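Local structure of neurotoxin (2QN0) at residues S66-Y71 with R162-D167; V379-T384 with L421-P426; R197-Y202 with M221-I226; H25-A30 with D48-N53. The protein is the zinc protease light chain of botulinum neurotoxin type C1, which probably blocks neurotransmitter release by cleaving SNARE proteins of the nerve terminal. One frame throughout, in Å; residues are numbered along the deposited sequence.

Interaction 1: residues S66-Y71 with R162-D167; sequences SPKSGY and RENIID
Tyr71 and Ile166 bury the most surface, with Lys68 next. The Tyr71 ring takes Ile165 at its edge: CD1 of Ile165 lies in the ring plane, 3.6 Å from Tyr71 CD2. Ile166 works on the backbone side of the same tyrosine. Its CG2 packs on Tyr71 CB, and its CD1 lies 3.6 Å from Gly70 C. CG1 of Ile166 sits between its own backbone N and carbonyl carbon (chi1 55°) and there meets Tyr71 N at 3.7 Å. The tyrosine OH is bonded to Asn425.

Asn164 supplies the polar grip. Its ND2 gives a nearly straight bond (170°) to Ser69 O, 3.0 Å away and in the amide plane. Its OD1 accepts from Tyr71 N and Ile166 N, which come from opposite faces of the amide. Ile165 N adds a bond to Tyr71 O.

Lys68 bends at chi2 and chi4, and NZ forms a salt bridge with Asp167 OD1 at 2.9 Å. A water joins Lys68 NZ, Ser69 O and Ile166 O. The Asp167 side chain is about 8 Å from the zinc ion. Between strands 156-159 and 169-171, Asn164 to Asp167 form a type I beta turn, and the OD1 bond to Ile166 N makes an Asx turn.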
# COMPACT_ATOMS: atom_id res chain seq x y z
N SER A 66 -19.03 -5.15 -13.27
CA SER A 66 -18.12 -4.75 -14.34
C SER A 66 -18.51 -3.36 -14.85
O SER A 66 -19.41 -2.73 -14.30
CB SER A 66 -18.18 -5.78 -15.47
OG SER A 66 -17.74 -7.05 -15.03
N PRO A 67 -17.85 -2.87 -15.92
CA PRO A 67 -16.77 -3.42 -16.73
C PRO A 67 -15.53 -3.84 -15.93
O PRO A 67 -14.69 -4.60 -16.41
CB PRO A 67 -16.46 -2.30 -17.71
CG PRO A 67 -17.78 -1.64 -17.88
CD PRO A 67 -18.28 -1.57 -16.46
N LYS A 68 -15.43 -3.32 -14.71
CA LYS A 68 -14.30 -3.62 -13.83
C LYS A 68 -13.88 -5.08 -13.91
O LYS A 68 -14.67 -5.98 -13.62
CB LYS A 68 -14.67 -3.26 -12.39
CG LYS A 68 -13.51 -3.23 -11.41
CD LYS A 68 -12.54 -2.10 -11.75
CE LYS A 68 -11.55 -1.88 -10.62
NZ LYS A 68 -10.79 -3.12 -10.30
N SER A 69 -12.63 -5.32 -14.30
CA SER A 69 -12.10 -6.67 -14.40
C SER A 69 -12.06 -7.31 -13.02
O SER A 69 -11.63 -6.67 -12.05
CB SER A 69 -10.69 -6.65 -15.00
OG SER A 69 -10.69 -6.08 -16.29
N GLY A 70 -12.51 -8.55 -12.92
CA GLY A 70 -12.51 -9.23 -11.64
C GLY A 70 -12.12 -10.70 -11.69
O GLY A 70 -12.23 -11.35 -12.73
N TYR A 71 -11.66 -11.21 -10.56
CA TYR A 71 -11.25 -12.60 -10.42
C TYR A 71 -11.73 -13.01 -9.03
O TYR A 71 -11.29 -12.44 -8.03
CB TYR A 71 -9.73 -12.72 -10.50
CG TYR A 71 -9.22 -14.15 -10.39
CD1 TYR A 71 -9.09 -14.95 -11.52
CD2 TYR A 71 -8.90 -14.70 -9.15
CE1 TYR A 71 -8.64 -16.27 -11.42
CE2 TYR A 71 -8.45 -16.01 -9.04
CZ TYR A 71 -8.32 -16.79 -10.18
OH TYR A 71 -7.87 -18.08 -10.08
N ARG A 162 -9.36 -8.70 -1.08
CA ARG A 162 -10.73 -8.61 -0.61
C ARG A 162 -11.50 -9.50 -1.58
O ARG A 162 -10.93 -10.45 -2.12
CB ARG A 162 -11.23 -7.17 -0.69
CG ARG A 162 -10.45 -6.18 0.18
CD ARG A 162 -11.25 -4.90 0.38
NE ARG A 162 -10.53 -3.86 1.11
CZ ARG A 162 -11.10 -2.76 1.58
NH1 ARG A 162 -12.40 -2.56 1.39
NH2 ARG A 162 -10.39 -1.85 2.23
N GLU A 163 -12.76 -9.18 -1.84
CA GLU A 163 -13.57 -9.99 -2.75
C GLU A 163 -12.95 -10.17 -4.14
O GLU A 163 -12.81 -11.30 -4.61
CB GLU A 163 -14.98 -9.39 -2.88
CG GLU A 163 -15.87 -9.57 -1.65
CD GLU A 163 -15.59 -8.57 -0.54
OE1 GLU A 163 -14.66 -7.75 -0.68
OE2 GLU A 163 -16.30 -8.61 0.49
N ASN A 164 -12.60 -9.07 -4.79
CA ASN A 164 -11.99 -9.14 -6.13
C ASN A 164 -10.48 -9.26 -5.99
O ASN A 164 -9.79 -8.31 -5.63
CB ASN A 164 -12.35 -7.88 -6.93
CG ASN A 164 -11.88 -7.96 -8.37
OD1 ASN A 164 -11.13 -8.86 -8.75
ND2 ASN A 164 -12.31 -7.00 -9.19
N ILE A 165 -9.96 -10.45 -6.29
CA ILE A 165 -8.54 -10.73 -6.17
C ILE A 165 -7.62 -9.87 -7.03
O ILE A 165 -6.46 -9.65 -6.66
CB ILE A 165 -8.27 -12.24 -6.43
CG1 ILE A 165 -8.93 -13.06 -5.32
CG2 ILE A 165 -6.78 -12.52 -6.48
CD1 ILE A 165 -8.86 -14.57 -5.52
N ILE A 166 -8.11 -9.38 -8.16
CA ILE A 166 -7.25 -8.55 -9.01
C ILE A 166 -7.52 -7.06 -8.90
O ILE A 166 -7.24 -6.30 -9.83
CB ILE A 166 -7.31 -8.99 -10.49
CG1 ILE A 166 -8.76 -8.98 -10.99
CG2 ILE A 166 -6.69 -10.36 -10.65
CD1 ILE A 166 -8.89 -9.29 -12.47
N ASP A 167 -8.06 -6.64 -7.76
CA ASP A 167 -8.33 -5.22 -7.52
C ASP A 167 -7.70 -4.82 -6.19
O ASP A 167 -8.39 -4.60 -5.20
CB ASP A 167 -9.84 -4.96 -7.49
CG ASP A 167 -10.18 -3.48 -7.38
OD1 ASP A 167 -9.36 -2.65 -7.83
OD2 ASP A 167 -11.27 -3.14 -6.87
O HOH W 1 -9.49 -5.07 -11.40

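Interaction 2: residues V379-T384 with L421-P426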
# COMPACT_ATOMS: atom_id res chain seq x y z
N VAL A 379 -5.99 -3.50 -20.57
CA VAL A 379 -5.44 -4.72 -20.00
C VAL A 379 -5.98 -5.96 -20.68
O VAL A 379 -7.01 -5.92 -21.37
CB VAL A 379 -5.72 -4.80 -18.48
CG1 VAL A 379 -5.07 -3.62 -17.77
CG2 VAL A 379 -7.22 -4.82 -18.22
N TYR A 380 -5.28 -7.07 -20.50
CA TYR A 380 -5.67 -8.33 -21.11
C TYR A 380 -5.88 -9.36 -20.01
O TYR A 380 -6.12 -8.99 -18.86
CB TYR A 380 -4.58 -8.79 -22.07
CG TYR A 380 -4.32 -7.79 -23.17
CD1 TYR A 380 -5.18 -7.68 -24.26
CD2 TYR A 380 -3.23 -6.92 -23.11
CE1 TYR A 380 -4.96 -6.73 -25.26
CE2 TYR A 380 -3.00 -5.97 -24.09
CZ TYR A 380 -3.87 -5.88 -25.17
OH TYR A 380 -3.64 -4.94 -26.15
N THR A 381 -5.81 -10.64 -20.34
CA THR A 381 -6.01 -11.66 -19.32
C THR A 381 -4.85 -11.64 -18.33
O THR A 381 -3.69 -11.65 -18.73
CB THR A 381 -6.12 -13.07 -19.93
OG1 THR A 381 -7.15 -13.07 -20.94
CG2 THR A 381 -6.49 -14.09 -18.86
N PRO A 382 -5.16 -11.60 -17.03
CA PRO A 382 -4.12 -11.59 -15.99
C PRO A 382 -3.32 -12.89 -16.00
O PRO A 382 -3.84 -13.93 -16.40
CB PRO A 382 -4.92 -11.44 -14.70
CG PRO A 382 -6.18 -10.76 -15.14
CD PRO A 382 -6.49 -11.47 -16.43
N VAL A 383 -2.07 -12.82 -15.57
CA VAL A 383 -1.22 -14.00 -15.52
C VAL A 383 -0.64 -14.13 -14.12
O VAL A 383 -0.71 -13.20 -13.31
CB VAL A 383 -0.05 -13.92 -16.53
CG1 VAL A 383 -0.58 -13.92 -17.96
CG2 VAL A 383 0.80 -12.68 -16.28
N THR A 384 -0.09 -15.30 -13.82
CA THR A 384 0.53 -15.52 -12.53
C THR A 384 1.77 -16.39 -12.75
O THR A 384 2.04 -16.81 -13.88
CB THR A 384 -0.43 -16.19 -11.53
OG1 THR A 384 0.17 -16.18 -10.22
CG2 THR A 384 -0.73 -17.63 -11.93
N LEU A 421 5.19 -17.78 -17.17
CA LEU A 421 4.00 -16.96 -16.98
C LEU A 421 2.79 -17.71 -17.53
O LEU A 421 2.80 -18.16 -18.67
CB LEU A 421 4.15 -15.63 -17.74
CG LEU A 421 5.31 -14.72 -17.34
CD1 LEU A 421 5.40 -13.54 -18.30
CD2 LEU A 421 5.12 -14.24 -15.91
N ARG A 422 1.74 -17.84 -16.71
CA ARG A 422 0.54 -18.54 -17.16
C ARG A 422 -0.72 -17.72 -16.90
O ARG A 422 -0.81 -17.00 -15.91
CB ARG A 422 0.42 -19.90 -16.46
CG ARG A 422 0.40 -19.84 -14.95
CD ARG A 422 0.14 -21.21 -14.33
NE ARG A 422 0.13 -21.15 -12.86
CZ ARG A 422 1.22 -21.04 -12.11
NH1 ARG A 422 2.42 -20.98 -12.67
NH2 ARG A 422 1.11 -20.98 -10.79
N LYS A 423 -1.68 -17.81 -17.81
CA LYS A 423 -2.93 -17.08 -17.63
C LYS A 423 -3.61 -17.65 -16.39
O LYS A 423 -3.50 -18.84 -16.12
CB LYS A 423 -3.85 -17.28 -18.85
CG LYS A 423 -3.33 -16.66 -20.14
CD LYS A 423 -4.35 -16.81 -21.26
CE LYS A 423 -3.77 -16.37 -22.59
NZ LYS A 423 -3.31 -14.95 -22.56
N VAL A 424 -4.29 -16.79 -15.63
CA VAL A 424 -4.97 -17.25 -14.43
C VAL A 424 -6.17 -18.10 -14.80
O VAL A 424 -6.62 -18.08 -15.95
CB VAL A 424 -5.46 -16.05 -13.57
CG1 VAL A 424 -4.28 -15.17 -13.19
CG2 VAL A 424 -6.51 -15.26 -14.33
N ASN A 425 -6.68 -18.88 -13.85
CA ASN A 425 -7.84 -19.73 -14.09
C ASN A 425 -8.97 -18.88 -14.66
O ASN A 425 -9.37 -17.88 -14.07
CB ASN A 425 -8.30 -20.38 -12.78
CG ASN A 425 -7.23 -21.25 -12.16
OD1 ASN A 425 -6.78 -22.23 -12.75
ND2 ASN A 425 -6.81 -20.90 -10.94
N PRO A 426 -9.50 -19.27 -15.83
CA PRO A 426 -10.59 -18.52 -16.48
C PRO A 426 -11.93 -18.55 -15.75
O PRO A 426 -12.71 -17.60 -15.86
CB PRO A 426 -10.67 -19.17 -17.86
CG PRO A 426 -10.31 -20.59 -17.57
CD PRO A 426 -9.13 -20.45 -16.64
O HOH W 2 -2.89 -12.71 -21.08
O HOH W 3 -4.49 -12.34 -23.08
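Thr381 meets Lys423 through its methyl: CG2 lies 4.1 Å from Lys423 CB, and the side chains cross at about a right angle. One water accepts from Lys423 NZ and donates to Thr381 O.

Pro382 contributes its carbonyl and its ring. Its O accepts from Val424 N at 3.0 Å and also has a CA-H...O contact from Lys423. Its CB packs against Val424 CG1.

Strands 383-384 and 422-423 pair as a small antiparallel sheet close to the end of the deposited chain. Val383 and Lys423 are a non-hydrogen-bonded pair with diverging side chains. Val383 CA comes within 3.1 Å of Arg422 O, in a CA-H...O contact. On the other edge, Val383 bonds by its backbone to Met199.

Thr384 and Arg422 are the hydrogen-bonded pair. Thr384 N reaches Arg422 O at 2.8 Å, and Arg422 N returns to Thr384 O at 3.0 Å. Both side chains share a face of the sheet and run next to each other. Thr384 CG2, set between its backbone N and carbonyl carbon, sits over one face of the guanidinium, offset toward its rim, 3.7 Å from Arg422 NE. OG1, anti to the backbone N (chi1 -171°), bonds Arg197 O, while Arg422 NH2 bonds Asn386.

Interaction 3: residues R197-Y202 with M221-I226; sequences RFMLTY and MDPILI
Met199 and Met221 meet where the segment leading into strand 201-202 passes the start of helix 223-238, the helix that carries the zinc ligands His229 and His233 of the HExxH motif. One backbone bond ties the segments: Met221 N to Leu200 O, 3.0 Å. The rest is largely apolar packing.

Met199 sets CG anti to its own carbonyl carbon (chi1 -55°). CG and SD both lie 3.3 Å from Met221 O. The sulfur also touches the ring of Pro223, 3.7 Å from Pro223 CG, and the two side chains cross obliquely. Pro223 is the first residue of the helix.

Met221 extends at chi2 (-170°), which carries SD away from its backbone, and bends at chi3. SD of Met221 rests 4.0 Å from Leu200 CD2. Its CG approaches the Tyr202 ring obliquely at CE2, and these side chains cross at about a right angle. Met221 CA is at the ring edge, in plane.

Ile226, one turn into the helix, has its CD1 close to Met199 CA and Phe198 O. Helix 80-97 packs on Pro223 from elsewhere in the fold. Asp222 is the N-cap, and it also forms a salt bridge with Arg96. Its OD1 accepts from Ile224 N at 3.0 Å, met on the anti side of the carboxylate.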
# COMPACT_ATOMS: atom_id res chain seq x y z
N ARG A 197 1.09 -11.70 -6.92
CA ARG A 197 1.35 -12.72 -7.94
C ARG A 197 0.29 -12.75 -9.04
O ARG A 197 0.48 -13.40 -10.06
CB ARG A 197 1.52 -14.12 -7.32
CG ARG A 197 0.26 -14.88 -6.99
CD ARG A 197 0.64 -16.33 -6.65
NE ARG A 197 -0.48 -17.13 -6.16
CZ ARG A 197 -1.44 -17.64 -6.93
NH1 ARG A 197 -1.42 -17.46 -8.24
NH2 ARG A 197 -2.42 -18.35 -6.38
N PHE A 198 -0.83 -12.07 -8.82
CA PHE A 198 -1.88 -11.99 -9.84
C PHE A 198 -1.53 -10.71 -10.60
O PHE A 198 -1.85 -9.61 -10.15
CB PHE A 198 -3.26 -11.89 -9.19
CG PHE A 198 -3.76 -13.21 -8.66
CD1 PHE A 198 -4.54 -14.04 -9.45
CD2 PHE A 198 -3.42 -13.63 -7.38
CE1 PHE A 198 -4.98 -15.28 -8.98
CE2 PHE A 198 -3.85 -14.87 -6.90
CZ PHE A 198 -4.63 -15.69 -7.70
N MET A 199 -0.86 -10.88 -11.74
CA MET A 199 -0.38 -9.75 -12.52
C MET A 199 -1.23 -9.25 -13.68
O MET A 199 -1.71 -10.03 -14.51
CB MET A 199 1.02 -10.06 -13.05
CG MET A 199 2.02 -10.43 -11.97
SD MET A 199 3.48 -11.20 -12.67
CE MET A 199 2.99 -12.94 -12.64
N LEU A 200 -1.38 -7.93 -13.74
CA LEU A 200 -2.12 -7.26 -14.80
C LEU A 200 -1.25 -7.33 -16.05
O LEU A 200 -0.02 -7.26 -15.97
CB LEU A 200 -2.37 -5.81 -14.36
CG LEU A 200 -2.94 -4.73 -15.28
CD1 LEU A 200 -3.56 -3.63 -14.42
CD2 LEU A 200 -1.84 -4.16 -16.17
N THR A 201 -1.87 -7.48 -17.22
CA THR A 201 -1.14 -7.55 -18.48
C THR A 201 -1.51 -6.37 -19.38
O THR A 201 -2.63 -5.87 -19.32
CB THR A 201 -1.40 -8.87 -19.22
OG1 THR A 201 -2.81 -9.04 -19.41
CG2 THR A 201 -0.85 -10.05 -18.42
N TYR A 202 -0.57 -5.95 -20.22
CA TYR A 202 -0.77 -4.79 -21.09
C TYR A 202 0.16 -4.84 -22.30
O TYR A 202 1.09 -5.65 -22.35
CB TYR A 202 -0.45 -3.52 -20.29
CG TYR A 202 0.93 -3.61 -19.67
CD1 TYR A 202 2.06 -3.23 -20.39
CD2 TYR A 202 1.11 -4.21 -18.42
CE1 TYR A 202 3.35 -3.45 -19.89
CE2 TYR A 202 2.39 -4.44 -17.92
CZ TYR A 202 3.50 -4.07 -18.66
OH TYR A 202 4.77 -4.35 -18.19
N MET A 221 2.87 -7.05 -15.41
CA MET A 221 3.42 -6.07 -14.49
C MET A 221 4.29 -6.86 -13.52
O MET A 221 3.95 -7.98 -13.15
CB MET A 221 2.31 -5.37 -13.69
CG MET A 221 1.74 -4.12 -14.34
SD MET A 221 0.67 -3.25 -13.18
CE MET A 221 1.89 -2.48 -12.13
N ASP A 222 5.42 -6.29 -13.12
CA ASP A 222 6.28 -6.96 -12.16
C ASP A 222 5.56 -6.82 -10.82
O ASP A 222 5.12 -5.73 -10.45
CB ASP A 222 7.65 -6.27 -12.09
CG ASP A 222 8.62 -7.00 -11.17
OD1 ASP A 222 8.21 -7.42 -10.07
OD2 ASP A 222 9.80 -7.16 -11.55
N PRO A 223 5.41 -7.93 -10.08
CA PRO A 223 4.74 -7.90 -8.78
C PRO A 223 5.21 -6.80 -7.83
O PRO A 223 4.41 -6.29 -7.04
CB PRO A 223 5.01 -9.29 -8.22
CG PRO A 223 4.98 -10.13 -9.45
CD PRO A 223 5.78 -9.31 -10.44
N ILE A 224 6.49 -6.42 -7.88
CA ILE A 224 6.93 -5.38 -6.96
C ILE A 224 6.28 -4.03 -7.26
O ILE A 224 6.08 -3.24 -6.35
CB ILE A 224 8.47 -5.18 -6.90
CG1 ILE A 224 9.03 -4.83 -8.28
CG2 ILE A 224 9.13 -6.42 -6.30
CD1 ILE A 224 10.38 -4.15 -8.22
N LEU A 225 5.96 -3.77 -8.52
CA LEU A 225 5.33 -2.49 -8.87
C LEU A 225 3.87 -2.47 -8.44
O LEU A 225 3.33 -1.42 -8.08
CB LEU A 225 5.46 -2.19 -10.36
CG LEU A 225 6.87 -1.83 -10.85
CD1 LEU A 225 6.76 -1.04 -12.15
CD2 LEU A 225 7.60 -1.00 -9.82
N ILE A 226 3.22 -3.63 -8.48
CA ILE A 226 1.84 -3.73 -8.06
C ILE A 226 1.80 -3.39 -6.57
O ILE A 226 0.94 -2.63 -6.10
CB ILE A 226 1.28 -5.15 -8.28
CG1 ILE A 226 1.31 -5.49 -9.78
CG2 ILE A 226 -0.13 -5.26 -7.73
CD1 ILE A 226 0.82 -6.90 -10.11

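Interaction 4: residues H25-A30 with D48-N53; sequences HLNTLA and DRFSRN
Asn27 and Ser51 face each other through an asparagine side chain that takes the part of a backbone unit. Asn27 OD1 accepts from Ser51 N across the contact at 3.1 Å. It also accepts from Leu29 N within its own loop, which makes an Asx turn. The two donors come from opposite faces of the amide plane. On the other branch, Asn27 ND2 donates to Arg49 O at 3.0 Å, on a lone pair of that carbonyl. ND2 also bonds Glu34. Chi1 (-167°) sets CG anti to the backbone N, on the side of segment 48-53, and chi2 (-6°) turns OD1 and ND2 to their partners. With both amide atoms bonded, the rotation of the amide is fixed.

CG of Asn27 meets the Phe50 ring obliquely, 3.5 Å from Phe50 CD1, and CB lies near CD1 and CE1. The side chains run in opposite senses, with amide and ring planes 46° apart.

Thr28 adds two bonds. Its N reaches Ser51 O, and its OG1 donates to Asn53 O at 2.7 Å. Leu29 CG packs on Ser51 CB at 3.7 Å. Arg52 folds back at chi2 and chi3, and NH1 bonds Leu26 O at 2.8 Å. Leu26 CD2 sits over the centre of one guanidinium face.

Ser51 OG accepts from Asn53 N, an ST turn, and bonds Glu163. Segment 25-30 links strands 19-23 and 34-38 of the mixed sheet. Segment 48-53 follows strand 43-46 of that sheet, and strand 190-193 touches Leu26 and Phe50. Helix 80-97 comes next in the chain, and Asp48 forms a salt bridge with its Lys83.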
# COMPACT_ATOMS: atom_id res chain seq x y z
N HIS A 25 -10.60 -5.43 14.42
CA HIS A 25 -11.97 -4.96 14.53
C HIS A 25 -12.43 -4.37 13.20
O HIS A 25 -13.30 -3.50 13.17
CB HIS A 25 -12.09 -3.90 15.63
CG HIS A 25 -11.77 -4.42 17.00
ND1 HIS A 25 -12.51 -5.41 17.61
CD2 HIS A 25 -10.78 -4.10 17.86
CE1 HIS A 25 -11.98 -5.68 18.79
NE2 HIS A 25 -10.93 -4.90 18.97
N LEU A 26 -11.85 -4.85 12.11
CA LEU A 26 -12.20 -4.36 10.78
C LEU A 26 -12.45 -5.44 9.74
O LEU A 26 -13.11 -5.19 8.73
CB LEU A 26 -11.10 -3.42 10.27
CG LEU A 26 -10.97 -2.07 10.97
CD1 LEU A 26 -9.67 -1.40 10.56
CD2 LEU A 26 -12.16 -1.19 10.62
N ASN A 27 -11.94 -6.65 9.98
CA ASN A 27 -12.12 -7.73 9.01
C ASN A 27 -13.40 -8.51 9.26
O ASN A 27 -13.47 -9.34 10.17
CB ASN A 27 -10.92 -8.68 9.06
CG ASN A 27 -10.87 -9.63 7.88
OD1 ASN A 27 -11.80 -9.67 7.07
ND2 ASN A 27 -9.79 -10.41 7.78
N THR A 28 -14.42 -8.26 8.45
CA THR A 28 -15.71 -8.93 8.61
C THR A 28 -15.63 -10.43 8.33
O THR A 28 -16.57 -11.17 8.62
CB THR A 28 -16.79 -8.31 7.69
OG1 THR A 28 -16.43 -8.51 6.32
CG2 THR A 28 -16.93 -6.83 7.97
N LEU A 29 -14.52 -10.87 7.75
CA LEU A 29 -14.32 -12.29 7.46
C LEU A 29 -13.72 -13.03 8.65
O LEU A 29 -13.75 -14.26 8.71
CB LEU A 29 -13.39 -12.45 6.25
CG LEU A 29 -13.95 -12.15 4.86
CD1 LEU A 29 -12.81 -12.05 3.86
CD2 LEU A 29 -14.92 -13.25 4.45
N ALA A 30 -13.18 -12.28 9.60
CA ALA A 30 -12.55 -12.88 10.77
C ALA A 30 -13.46 -12.98 11.99
O ALA A 30 -14.03 -11.98 12.42
CB ALA A 30 -11.28 -12.11 11.13
N ASP A 48 -4.34 -13.15 5.41
CA ASP A 48 -5.73 -13.61 5.32
C ASP A 48 -6.53 -12.78 4.33
O ASP A 48 -6.14 -11.66 3.98
CB ASP A 48 -6.45 -13.47 6.67
CG ASP A 48 -5.79 -14.24 7.79
OD1 ASP A 48 -4.91 -15.08 7.53
OD2 ASP A 48 -6.19 -13.99 8.95
N ARG A 49 -7.66 -13.32 3.87
CA ARG A 49 -8.53 -12.57 2.97
C ARG A 49 -9.13 -11.50 3.88
O ARG A 49 -9.30 -11.72 5.09
CB ARG A 49 -9.62 -13.47 2.39
CG ARG A 49 -9.10 -14.54 1.43
CD ARG A 49 -8.42 -13.91 0.20
NE ARG A 49 -9.39 -13.29 -0.71
CZ ARG A 49 -10.15 -13.96 -1.57
NH1 ARG A 49 -10.06 -15.28 -1.64
NH2 ARG A 49 -11.00 -13.31 -2.36
N PHE A 50 -9.47 -10.34 3.31
CA PHE A 50 -9.99 -9.22 4.09
C PHE A 50 -11.27 -8.65 3.47
O PHE A 50 -11.40 -8.57 2.25
CB PHE A 50 -8.92 -8.12 4.14
CG PHE A 50 -9.30 -6.91 4.96
CD1 PHE A 50 -9.17 -6.92 6.35
CD2 PHE A 50 -9.74 -5.74 4.34
CE1 PHE A 50 -9.47 -5.78 7.10
CE2 PHE A 50 -10.05 -4.60 5.09
CZ PHE A 50 -9.91 -4.62 6.47
N SER A 51 -12.22 -8.25 4.31
CA SER A 51 -13.45 -7.67 3.81
C SER A 51 -14.02 -6.64 4.77
O SER A 51 -13.79 -6.70 5.98
CB SER A 51 -14.51 -8.75 3.56
OG SER A 51 -15.71 -8.16 3.08
N ARG A 52 -14.74 -5.67 4.22
CA ARG A 52 -15.37 -4.62 5.00
C ARG A 52 -16.89 -4.71 4.87
O ARG A 52 -17.62 -3.93 5.47
CB ARG A 52 -14.89 -3.25 4.53
CG ARG A 52 -13.42 -2.96 4.85
CD ARG A 52 -13.23 -2.89 6.36
NE ARG A 52 -14.07 -1.84 6.93
CZ ARG A 52 -14.90 -2.02 7.95
NH1 ARG A 52 -15.02 -3.22 8.52
NH2 ARG A 52 -15.64 -1.01 8.40
N ASN A 53 -17.35 -5.67 4.08
CA ASN A 53 -18.79 -5.86 3.87
C ASN A 53 -19.41 -6.79 4.90
O ASN A 53 -18.85 -7.83 5.23
CB ASN A 53 -19.05 -6.42 2.47
CG ASN A 53 -18.63 -5.48 1.36
OD1 ASN A 53 -19.04 -4.32 1.33
ND2 ASN A 53 -17.80 -5.98 0.45

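Overall arrangement
Interactions 1, 2 and 3 form one cluster, with centres 10 to 14 Å apart. Interaction 4 touches only interaction 1, in part through Arg162 O with Arg49 NH2. Interactions 2 and 3 are mostly buried; 1 and 4 are partly buried. Segment 197-202 links the cluster: Phe198 packs on Tyr71 and Ile165, while Leu200 packs on Val379. Interaction 3 relies on sulfur and aliphatic contacts at a helix start. Interaction 2 relies on strand pairing. The two loop contacts, 1 and 4, share another chemistry: an asparagine amide grips the opposite backbone and closes an Asx turn. Only interaction 1 has a salt bridge across its segments.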